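3-polyprenyl-4-hydroxybenzoate decarboxylase and related decarboxylases (Pelotomaculum thermopropionicum, PDB 6H6X) is a prenylated-FMN-dependent decarboxylase of the UbiD family, here an evolved dimeric form of HmfF, which can carboxylate 2-furoic acid to 2,5-furandicarboxylic acid. Local coordinates at residues A85-P91 against E212-L217; A133-R139 against L184-I190; N147-H151 against L197-Q201. The protein carries 8 engineered substitutions. One frame throughout, in Å; residues are numbered along the deposited sequence.

Interaction 1 (A85-P91 against E212-L217); sequences AVENPVP and EIASAL
The last turn of helix 75-87 and the extended chain that follows it lie against residues 212-217 of helix 210-217. Residues 85-87 are helical; Asn-88 (phi/psi -121/74) breaks the helix, and Pro-89 to Pro-91 continue with psi between 130° and 158°. The closest CA pair is Pro-89 with Ile-213, 4.8 Å.

Ile-213, whose CA-to-CB bond points sideways, uses its m, t rotamer to set CG2 4.0 Å from Ala-85 CB and 4.3 Å from CG2 of Val-86, which is t. Ala-85 CB also meets Ala-216 CB at 3.8 Å and Leu-217 CD2 at 3.6 Å, the m, t rotamer of Leu-217 bringing that methyl in. Val-90 (t) sets CG2 3.9 Å from Ala-216 CB, and Pro-89 CB rests 3.5 Å from Glu-212 CB. One good hydrogen bond, Val-90 N to Glu-212 O (3.2 Å, 170°), fixes the extended part; Glu-212 O also accepts the helical bond from Ala-216 N (3.1 Å). Ser-215 OG, off-rotamer at -113°, gives Pro-91 O a weak 3.4 Å bond and has Leu-222 N as its stronger partner.

The C-terminal turn of helix 75-87 thus packs on helix 210-217, whose Ile-213 and Ala-214 touch Ala-199 of helix 194-199.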
loop_
_atom_site.group_PDB
_atom_site.type_symbol
_atom_site.label_atom_id
_atom_site.label_comp_id
_atom_site.label_asym_id
_atom_site.label_seq_id
_atom_site.Cartn_x
_atom_site.Cartn_y
_atom_site.Cartn_z
ATOM N N ALA B 85 18.604 -25.724 -0.520
ATOM C CA ALA B 85 18.016 -26.827 -1.309
ATOM C C ALA B 85 18.471 -26.827 -2.760
ATOM O O ALA B 85 18.702 -27.903 -3.343
ATOM C CB ALA B 85 16.510 -26.809 -1.233
ATOM N N VAL B 86 18.618 -25.644 -3.365
ATOM C CA VAL B 86 19.115 -25.566 -4.747
ATOM C C VAL B 86 20.570 -25.996 -4.833
ATOM O O VAL B 86 20.951 -26.690 -5.780
ATOM C CB VAL B 86 18.956 -24.162 -5.360
ATOM C CG1 VAL B 86 19.589 -24.091 -6.762
ATOM C CG2 VAL B 86 17.467 -23.800 -5.449
ATOM N N GLU B 87 21.373 -25.599 -3.853
ATOM C CA GLU B 87 22.810 -25.955 -3.834
ATOM C C GLU B 87 22.995 -27.448 -3.536
ATOM O O GLU B 87 23.850 -28.084 -4.161
ATOM C CB GLU B 87 23.602 -25.044 -2.844
ATOM C CG GLU B 87 25.013 -25.482 -2.388
ATOM C CD GLU B 87 26.097 -25.579 -3.475
ATOM O OE1 GLU B 87 25.794 -25.475 -4.686
ATOM O OE2 GLU B 87 27.277 -25.782 -3.102
ATOM N N ASN B 88 22.179 -27.996 -2.626
ATOM C CA ASN B 88 22.316 -29.396 -2.189
ATOM C C ASN B 88 21.070 -30.253 -2.432
ATOM O O ASN B 88 20.361 -30.597 -1.497
ATOM C CB ASN B 88 22.707 -29.435 -0.698
ATOM C CG ASN B 88 24.065 -28.796 -0.445
ATOM O OD1 ASN B 88 24.134 -27.676 0.061
ATOM N ND2 ASN B 88 25.146 -29.474 -0.854
ATOM N N PRO B 89 20.810 -30.622 -3.684
ATOM C CA PRO B 89 19.659 -31.489 -3.937
ATOM C C PRO B 89 19.824 -32.874 -3.310
ATOM O O PRO B 89 20.934 -33.300 -3.087
ATOM C CB PRO B 89 19.619 -31.616 -5.454
ATOM C CG PRO B 89 20.541 -30.560 -5.977
ATOM C CD PRO B 89 21.553 -30.315 -4.909
ATOM N N VAL B 90 18.711 -33.555 -3.087
ATOM C CA VAL B 90 18.626 -34.819 -2.346
ATOM C C VAL B 90 17.894 -35.818 -3.232
ATOM O O VAL B 90 16.838 -35.500 -3.733
ATOM C CB VAL B 90 17.833 -34.595 -1.039
ATOM C CG1 VAL B 90 17.250 -35.878 -0.468
ATOM C CG2 VAL B 90 18.716 -33.917 -0.002
ATOM N N PRO B 91 18.444 -37.033 -3.421
ATOM C CA PRO B 91 17.711 -37.967 -4.292
ATOM C C PRO B 91 16.269 -38.290 -3.854
ATOM O O PRO B 91 15.933 -38.269 -2.668
ATOM C CB PRO B 91 18.576 -39.233 -4.263
ATOM C CG PRO B 91 19.977 -38.704 -4.083
ATOM C CD PRO B 91 19.822 -37.499 -3.175
ATOM N N GLU B 212 14.586 -33.209 -7.030
ATOM C CA GLU B 212 15.621 -33.332 -5.988
ATOM C C GLU B 212 15.711 -32.114 -5.108
ATOM O O GLU B 212 15.942 -32.220 -3.895
ATOM C CB GLU B 212 16.983 -33.661 -6.632
ATOM C CG GLU B 212 16.932 -35.030 -7.276
ATOM C CD GLU B 212 18.259 -35.545 -7.814
ATOM O OE1 GLU B 212 19.212 -34.761 -8.041
ATOM O OE2 GLU B 212 18.332 -36.767 -8.050
ATOM N N ILE B 213 15.444 -30.948 -5.687
ATOM C CA ILE B 213 15.303 -29.748 -4.888
ATOM C C ILE B 213 14.086 -29.873 -3.970
ATOM O O ILE B 213 14.150 -29.608 -2.767
ATOM C CB ILE B 213 15.249 -28.498 -5.781
ATOM C CG1 ILE B 213 16.575 -28.345 -6.541
ATOM C CG2 ILE B 213 15.044 -27.253 -4.929
ATOM C CD1 ILE B 213 16.494 -27.412 -7.731
ATOM N N ALA B 214 12.976 -30.335 -4.519
ATOM C CA ALA B 214 11.780 -30.545 -3.697
ATOM C C ALA B 214 12.043 -31.519 -2.568
ATOM O O ALA B 214 11.620 -31.290 -1.457
ATOM C CB ALA B 214 10.644 -31.078 -4.566
ATOM N N SER B 215 12.721 -32.606 -2.874
ATOM C CA SER B 215 13.161 -33.580 -1.863
ATOM C C SER B 215 13.919 -32.940 -0.705
ATOM O O SER B 215 13.591 -33.176 0.426
ATOM C CB SER B 215 14.057 -34.634 -2.528
ATOM O OG SER B 215 13.460 -35.870 -2.529
ATOM N N ALA B 216 14.909 -32.106 -1.004
ATOM C CA ALA B 216 15.613 -31.339 0.051
ATOM C C ALA B 216 14.751 -30.409 0.892
ATOM O O ALA B 216 15.112 -30.108 2.024
ATOM C CB ALA B 216 16.764 -30.537 -0.548
ATOM N N LEU B 217 13.650 -29.891 0.340
ATOM C CA LEU B 217 12.825 -28.951 1.098
ATOM C C LEU B 217 11.863 -29.680 2.013
ATOM O O LEU B 217 11.370 -29.117 2.996
ATOM C CB LEU B 217 12.010 -28.049 0.152
ATOM C CG LEU B 217 12.721 -27.008 -0.726
ATOM C CD1 LEU B 217 11.761 -26.346 -1.675
ATOM C CD2 LEU B 217 13.333 -25.971 0.172
#

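Interaction 2 (A133-R139 against L184-I190); sequences AAILIAR and LEIALAI
Four backbone hydrogen bonds join residues 133-139 of strand 130-139 to strand 184-190 as antiparallel neighbours. Ile-135 and Ala-189 form one hydrogen-bonded pair, with Ile-135 N to Ala-189 O at 2.9 Å (148°) and Ala-189 N to Ile-135 O at 2.9 Å (160°). Ile-137 and Ala-187 form the next, with Ile-137 N to Ala-187 O at 2.7 Å (171°) and Ala-187 N to Ile-137 O at 3.0 Å (170°). Leu-136 and Leu-188 between them are a non-hydrogen-bonded pair, CA atoms 4.6 Å apart against 5.2 Å for each flanking pair. CA-H...O contacts supplement the bonds, the shortest from Leu-188 CA to Ile-135 O at 3.2 Å. The segment axes approach to 4.4 Å at 155°.

Side chains alternate across the sheet. On one face Leu-136 (t, t) places CG 3.7 Å from Leu-188 CD2 and CD2 3.9 Å from Ile-186 CG2, while Ala-134 CB meets Ile-190 CG1 at 3.6 Å; Leu-188 and Ile-190 are m, t and Ile-186 is p, t. Leu-170 of helix 169-179 covers Leu-136 and Ala-138 there. On the other face Ile-135 (p, t) brings CG1 3.7 Å from Ala-189 CB; Ala-187 touches Val-234 and Ala-189 touches Pro-235 of strand 233-235. Where the strand ends, Arg-139 NH1 bonds Gly-144 O and NH2 salt-bridges Glu-233; Glu-185 accepts from Asp-231 N.

Strands 146-157 and 240-246 flank the pair, which therefore lies inside the Rift-related sheet: backbone bonds set its register, and the aliphatic side chains on both faces make it a buried, essentially apolar contact.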
loop_
_atom_site.group_PDB
_atom_site.type_symbol
_atom_site.label_atom_id
_atom_site.label_comp_id
_atom_site.label_asym_id
_atom_site.label_seq_id
_atom_site.Cartn_x
_atom_site.Cartn_y
_atom_site.Cartn_z
ATOM N N ALA B 133 -1.838 -25.363 -12.959
ATOM C CA ALA B 133 -1.079 -25.793 -11.797
ATOM C C ALA B 133 -0.371 -27.137 -11.932
ATOM O O ALA B 133 -0.092 -27.802 -10.937
ATOM C CB ALA B 133 -1.967 -25.794 -10.579
ATOM N N ALA B 134 -0.056 -27.515 -13.143
ATOM C CA ALA B 134 0.547 -28.793 -13.419
ATOM C C ALA B 134 2.033 -28.602 -13.480
ATOM O O ALA B 134 2.506 -27.750 -14.220
ATOM C CB ALA B 134 0.081 -29.355 -14.751
ATOM N N ILE B 135 2.770 -29.411 -12.716
ATOM C CA ILE B 135 4.198 -29.527 -12.930
ATOM C C ILE B 135 4.451 -30.460 -14.113
ATOM O O ILE B 135 3.829 -31.498 -14.236
ATOM C CB ILE B 135 4.972 -29.945 -11.674
ATOM C CG1 ILE B 135 4.646 -31.373 -11.208
ATOM C CG2 ILE B 135 4.725 -28.948 -10.568
ATOM C CD1 ILE B 135 5.547 -31.839 -10.053
ATOM N N LEU B 136 5.336 -30.053 -15.007
ATOM C CA LEU B 136 5.643 -30.780 -16.224
ATOM C C LEU B 136 7.034 -31.399 -16.042
ATOM O O LEU B 136 8.009 -30.674 -15.937
ATOM C CB LEU B 136 5.656 -29.845 -17.420
ATOM C CG LEU B 136 5.698 -30.523 -18.796
ATOM C CD1 LEU B 136 5.078 -29.605 -19.839
ATOM C CD2 LEU B 136 7.097 -30.938 -19.198
ATOM N N ILE B 137 7.098 -32.730 -15.980
ATOM C CA ILE B 137 8.330 -33.466 -15.777
ATOM C C ILE B 137 8.749 -34.042 -17.138
ATOM O O ILE B 137 7.959 -34.675 -17.816
ATOM C CB ILE B 137 8.114 -34.573 -14.741
ATOM C CG1 ILE B 137 7.680 -33.970 -13.436
ATOM C CG2 ILE B 137 9.381 -35.392 -14.512
ATOM C CD1 ILE B 137 6.804 -34.886 -12.617
ATOM N N ALA B 138 9.988 -33.799 -17.524
ATOM C CA ALA B 138 10.547 -34.368 -18.759
ATOM C C ALA B 138 12.051 -34.684 -18.626
ATOM O O ALA B 138 12.742 -34.202 -17.696
ATOM C CB ALA B 138 10.302 -33.421 -19.905
ATOM N N ARG B 139 12.544 -35.524 -19.537
ATOM C CA ARG B 139 13.978 -35.833 -19.600
ATOM C C ARG B 139 14.616 -35.380 -20.907
ATOM O O ARG B 139 13.984 -35.413 -21.954
ATOM C CB ARG B 139 14.229 -37.322 -19.374
ATOM C CG ARG B 139 14.103 -37.735 -17.915
ATOM C CD ARG B 139 14.511 -39.193 -17.663
ATOM N NE ARG B 139 14.389 -39.534 -16.234
ATOM C CZ ARG B 139 15.337 -39.329 -15.305
ATOM N NH1 ARG B 139 16.524 -38.830 -15.609
ATOM N NH2 ARG B 139 15.111 -39.645 -14.033
ATOM N N LEU B 184 8.703 -35.707 -27.643
ATOM C CA LEU B 184 9.270 -35.641 -26.287
ATOM C C LEU B 184 8.229 -36.122 -25.294
ATOM O O LEU B 184 7.176 -35.503 -25.165
ATOM C CB LEU B 184 9.689 -34.214 -25.943
ATOM C CG LEU B 184 10.309 -34.069 -24.556
ATOM C CD1 LEU B 184 11.708 -34.665 -24.518
ATOM C CD2 LEU B 184 10.339 -32.598 -24.195
ATOM N N GLU B 185 8.524 -37.220 -24.619
ATOM C CA GLU B 185 7.647 -37.775 -23.587
ATOM C C GLU B 185 7.645 -36.886 -22.342
ATOM O O GLU B 185 8.697 -36.421 -21.915
ATOM C CB GLU B 185 8.127 -39.178 -23.184
ATOM C CG GLU B 185 7.988 -40.224 -24.280
ATOM C CD GLU B 185 8.265 -41.648 -23.804
ATOM O OE1 GLU B 185 8.889 -41.865 -22.727
ATOM O OE2 GLU B 185 7.858 -42.577 -24.539
ATOM N N ILE B 186 6.462 -36.642 -21.783
ATOM C CA ILE B 186 6.313 -35.805 -20.590
ATOM C C ILE B 186 5.291 -36.372 -19.672
ATOM O O ILE B 186 4.428 -37.141 -20.077
ATOM C CB ILE B 186 5.887 -34.354 -20.916
ATOM C CG1 ILE B 186 4.455 -34.275 -21.449
ATOM C CG2 ILE B 186 6.864 -33.705 -21.901
ATOM C CD1 ILE B 186 3.985 -32.856 -21.670
ATOM N N ALA B 187 5.366 -35.948 -18.428
ATOM C CA ALA B 187 4.267 -36.122 -17.514
ATOM C C ALA B 187 3.869 -34.825 -16.790
ATOM O O ALA B 187 4.710 -33.987 -16.478
ATOM C CB ALA B 187 4.628 -37.212 -16.515
ATOM N N LEU B 188 2.581 -34.704 -16.544
ATOM C CA LEU B 188 2.011 -33.552 -15.892
ATOM C C LEU B 188 1.428 -33.996 -14.591
ATOM O O LEU B 188 0.602 -34.889 -14.584
ATOM C CB LEU B 188 0.887 -32.995 -16.744
ATOM C CG LEU B 188 1.338 -32.515 -18.124
ATOM C CD1 LEU B 188 0.097 -32.236 -18.932
ATOM C CD2 LEU B 188 2.159 -31.261 -17.995
ATOM N N ALA B 189 1.845 -33.402 -13.475
ATOM C CA ALA B 189 1.225 -33.726 -12.175
ATOM C C ALA B 189 0.549 -32.542 -11.537
ATOM O O ALA B 189 1.133 -31.490 -11.472
ATOM C CB ALA B 189 2.284 -34.259 -11.257
ATOM N N ILE B 190 -0.656 -32.749 -11.035
ATOM C CA ILE B 190 -1.536 -31.720 -10.514
ATOM C C ILE B 190 -1.936 -32.113 -9.120
ATOM O O ILE B 190 -2.319 -33.240 -8.871
ATOM C CB ILE B 190 -2.777 -31.579 -11.379
ATOM C CG1 ILE B 190 -2.426 -31.143 -12.800
ATOM C CG2 ILE B 190 -3.734 -30.551 -10.771
ATOM C CD1 ILE B 190 -3.594 -31.276 -13.777
#

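Interaction 3 (N147-H151 against L197-Q201); sequences NVSIH and LLASQ. With MN (manganese (II) ion), chain H; K (potassium ion), chain G; 4LU (1-deoxy-5-O-phosphono-1-(3,3,4,5-tetramethyl-9,11-dioxo-2,3,8,9,10,11-hexahydro-7H-quinolino[1,8-fg]pteridin-12-ium-7-y l)-D-ribitol), chain I.
A potassium ion joins the two backbones: Val-148 O (2.9 Å) and Ser-200 O (2.7 Å) both bind K, and the shared cation explains how these carbonyl oxygens can sit 3.4 Å apart. Strand 146-157 (Val-148 phi/psi -127/136) runs past the Ser-200 region of the chain of helix 194-199, with Ser-149 and Ser-200 CA atoms 5.1 Å apart. Val-148 (t) sets CG1 3.8 Å from Ser-200 CB; Ile-150 (m, t) brings CD1 to 3.4 Å from Ser-200 OG and 4.1 Å from Leu-197 CD2. Ser-200, at p, turns OG back to Leu-197 O (2.5 Å).

Asn-147 (t) binds Mn through OD1 (1.9 Å) and donates from ND2 to 4LU O2P (2.8 Å). That phosphate oxygen bridges both metals, 2.2 Å from Mn and 2.8 Å from K. Ile-150 N donates to the ribityl O2' of 4LU (3.1 Å), while Ser-149 OG and His-151 NE2 are hydrogen-bonded at 2.7 Å. His-169 and Glu-210 also ligate Mn, completing with Asn-147 the metal-phosphate site characteristic of prFMN binding in UbiD enzymes.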
loop_
_atom_site.group_PDB
_atom_site.type_symbol
_atom_site.label_atom_id
_atom_site.label_comp_id
_atom_site.label_asym_id
_atom_site.label_seq_id
_atom_site.Cartn_x
_atom_site.Cartn_y
_atom_site.Cartn_z
ATOM N N ASN B 147 14.079 -32.456 -15.776
ATOM C CA ASN B 147 13.675 -31.089 -15.473
ATOM C C ASN B 147 12.177 -31.013 -15.126
ATOM O O ASN B 147 11.374 -31.752 -15.668
ATOM C CB ASN B 147 13.960 -30.203 -16.686
ATOM C CG ASN B 147 13.938 -28.707 -16.359
ATOM O OD1 ASN B 147 14.919 -28.169 -15.825
ATOM N ND2 ASN B 147 12.818 -28.012 -16.720
ATOM N N VAL B 148 11.824 -30.066 -14.262
ATOM C CA VAL B 148 10.454 -29.772 -13.922
ATOM C C VAL B 148 10.217 -28.259 -14.143
ATOM O O VAL B 148 11.025 -27.446 -13.751
ATOM C CB VAL B 148 10.190 -30.119 -12.462
ATOM C CG1 VAL B 148 8.725 -29.947 -12.100
ATOM C CG2 VAL B 148 10.733 -31.521 -12.150
ATOM N N SER B 149 9.098 -27.919 -14.761
ATOM C CA SER B 149 8.638 -26.536 -14.909
ATOM C C SER B 149 7.103 -26.500 -14.982
ATOM O O SER B 149 6.451 -27.541 -15.144
ATOM C CB SER B 149 9.243 -25.918 -16.202
ATOM O OG SER B 149 9.216 -26.847 -17.283
ATOM N N ILE B 150 6.535 -25.298 -14.877
ATOM C CA ILE B 150 5.088 -25.145 -14.962
ATOM C C ILE B 150 4.769 -24.346 -16.216
ATOM O O ILE B 150 5.288 -23.243 -16.405
ATOM C CB ILE B 150 4.520 -24.424 -13.717
ATOM C CG1 ILE B 150 4.704 -25.302 -12.492
ATOM C CG2 ILE B 150 3.026 -24.081 -13.914
ATOM C CD1 ILE B 150 4.146 -24.684 -11.214
ATOM N N HIS B 151 3.877 -24.889 -17.028
ATOM C CA HIS B 151 3.429 -24.283 -18.313
ATOM C C HIS B 151 1.917 -24.257 -18.329
ATOM O O HIS B 151 1.255 -25.200 -17.846
ATOM C CB HIS B 151 3.963 -25.095 -19.513
ATOM C CG HIS B 151 5.447 -25.232 -19.487
ATOM N ND1 HIS B 151 6.283 -24.367 -20.153
ATOM C CD2 HIS B 151 6.250 -26.043 -18.761
ATOM C CE1 HIS B 151 7.542 -24.667 -19.870
ATOM N NE2 HIS B 151 7.547 -25.673 -19.016
ATOM N N LEU B 197 5.829 -27.327 -5.836
ATOM C CA LEU B 197 5.504 -26.251 -6.758
ATOM C C LEU B 197 6.569 -25.184 -6.680
ATOM O O LEU B 197 7.050 -24.712 -7.713
ATOM C CB LEU B 197 4.137 -25.645 -6.456
ATOM C CG LEU B 197 2.919 -26.527 -6.657
ATOM C CD1 LEU B 197 1.675 -25.875 -6.094
ATOM C CD2 LEU B 197 2.688 -26.878 -8.082
ATOM N N LEU B 198 6.950 -24.842 -5.454
ATOM C CA LEU B 198 8.020 -23.897 -5.218
ATOM C C LEU B 198 9.319 -24.388 -5.835
ATOM O O LEU B 198 9.972 -23.666 -6.583
ATOM C CB LEU B 198 8.115 -23.620 -3.741
ATOM C CG LEU B 198 9.125 -22.607 -3.253
ATOM C CD1 LEU B 198 8.848 -21.247 -3.819
ATOM C CD2 LEU B 198 8.972 -22.527 -1.742
ATOM N N ALA B 199 9.641 -25.656 -5.651
ATOM C CA ALA B 199 10.837 -26.235 -6.285
ATOM C C ALA B 199 10.829 -26.213 -7.796
ATOM O O ALA B 199 11.899 -26.100 -8.403
ATOM C CB ALA B 199 11.070 -27.646 -5.822
ATOM N N SER B 200 9.659 -26.318 -8.420
ATOM C CA SER B 200 9.572 -26.289 -9.869
ATOM C C SER B 200 9.930 -24.930 -10.483
ATOM O O SER B 200 10.099 -24.843 -11.706
ATOM C CB SER B 200 8.150 -26.650 -10.320
ATOM O OG SER B 200 7.259 -25.549 -10.070
ATOM N N GLN B 201 9.959 -23.887 -9.666
ATOM C CA GLN B 201 10.333 -22.528 -10.079
ATOM C C GLN B 201 11.800 -22.174 -9.852
ATOM O O GLN B 201 12.199 -21.063 -10.107
ATOM C CB GLN B 201 9.423 -21.526 -9.335
ATOM C CG GLN B 201 7.957 -21.767 -9.644
ATOM C CD GLN B 201 7.719 -21.714 -11.155
ATOM O OE1 GLN B 201 7.468 -22.752 -11.844
ATOM N NE2 GLN B 201 7.841 -20.509 -11.692
HETATM MN MN MN H . 15.418 -26.612 -14.837
HETATM K K K G . 12.362 -24.984 -13.243
HETATM C C9 4LU I . 5.051 -20.543 -13.701
HETATM C C8 4LU I . 3.948 -20.587 -12.797
HETATM C C7 4LU I . 2.621 -20.474 -13.223
HETATM C C10 4LU I . 5.754 -20.422 -17.393
HETATM C C6 4LU I . 2.377 -20.051 -14.661
HETATM N N3 4LU I . 5.318 -21.205 -20.036
HETATM C C2 4LU I . 6.594 -21.143 -19.536
HETATM C C13 4LU I . -0.314 -19.627 -14.612
HETATM C C5 4LU I . 0.986 -19.901 -15.342
HETATM C C1 4LU I . 2.157 -19.304 -17.422
HETATM O O2 4LU I . 7.574 -21.454 -20.282
HETATM N N1 4LU I . 6.802 -20.770 -18.238
HETATM C C4 4LU I . 4.219 -20.886 -19.289
HETATM O O4 4LU I . 3.065 -20.973 -19.780
HETATM C C4A 4LU I . 4.419 -20.454 -17.861
HETATM N N5 4LU I . 3.326 -20.138 -16.988
HETATM C C3 4LU I . 0.999 -19.586 -16.797
HETATM C C12 4LU I . 0.680 -21.404 -15.608
HETATM C C5A 4LU I . 3.512 -20.184 -15.579
HETATM C C7M 4LU I . 1.474 -20.517 -12.215
HETATM C C8M 4LU I . 4.317 -20.831 -11.358
HETATM C C9A 4LU I . 4.912 -20.303 -15.084
HETATM N N10 4LU I . 5.980 -20.075 -16.035
HETATM C "C1'" 4LU I . 7.375 -19.994 -15.607
HETATM C "C2'" 4LU I . 8.171 -21.316 -15.513
HETATM O "O2'" 4LU I . 7.445 -22.380 -14.889
HETATM C "C3'" 4LU I . 9.405 -21.050 -14.665
HETATM O "O3'" 4LU I . 10.070 -19.880 -15.149
HETATM C "C4'" 4LU I . 10.340 -22.263 -14.611
HETATM O "O4'" 4LU I . 11.275 -22.245 -13.490
HETATM C "C5'" 4LU I . 11.178 -22.497 -15.857
HETATM O "O5'" 4LU I . 11.912 -23.675 -15.461
HETATM P P 4LU I . 13.276 -24.165 -16.197
HETATM O O2P 4LU I . 13.611 -25.559 -15.638
HETATM O O3P 4LU I . 12.919 -24.277 -17.708
HETATM O O1P 4LU I . 14.314 -23.110 -15.808
HETATM O O HOH W 1 15.780 -24.482 -13.809
#

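In the fold
Interactions 2 and 3 share a sheet, their centres 9 Å apart: strand 130-139 pairs with 184-190 on one side and with 146-157 on the other, through Leu-136 N to Ser-149 O (2.8 Å) and Asn-147 N to Ala-138 O (2.9 Å). Ile-135 CB packs 3.8 Å from Val-148 CG1, so strand 130-139 packs directly beside the strand that carries metal and cofactor ligands. Interaction 1 approaches the same site through helices; its centre is 13 Å from that of interaction 3, and Ala-214 N lies 3.5 Å from Ala-199 CB. Helix 210-217 also carries Glu-210, a ligand of both metals, and the Ile-213 side chain is about 7 Å from each ion. Interactions 1 and 2 do not touch, their nearest atoms being about 7 Å apart.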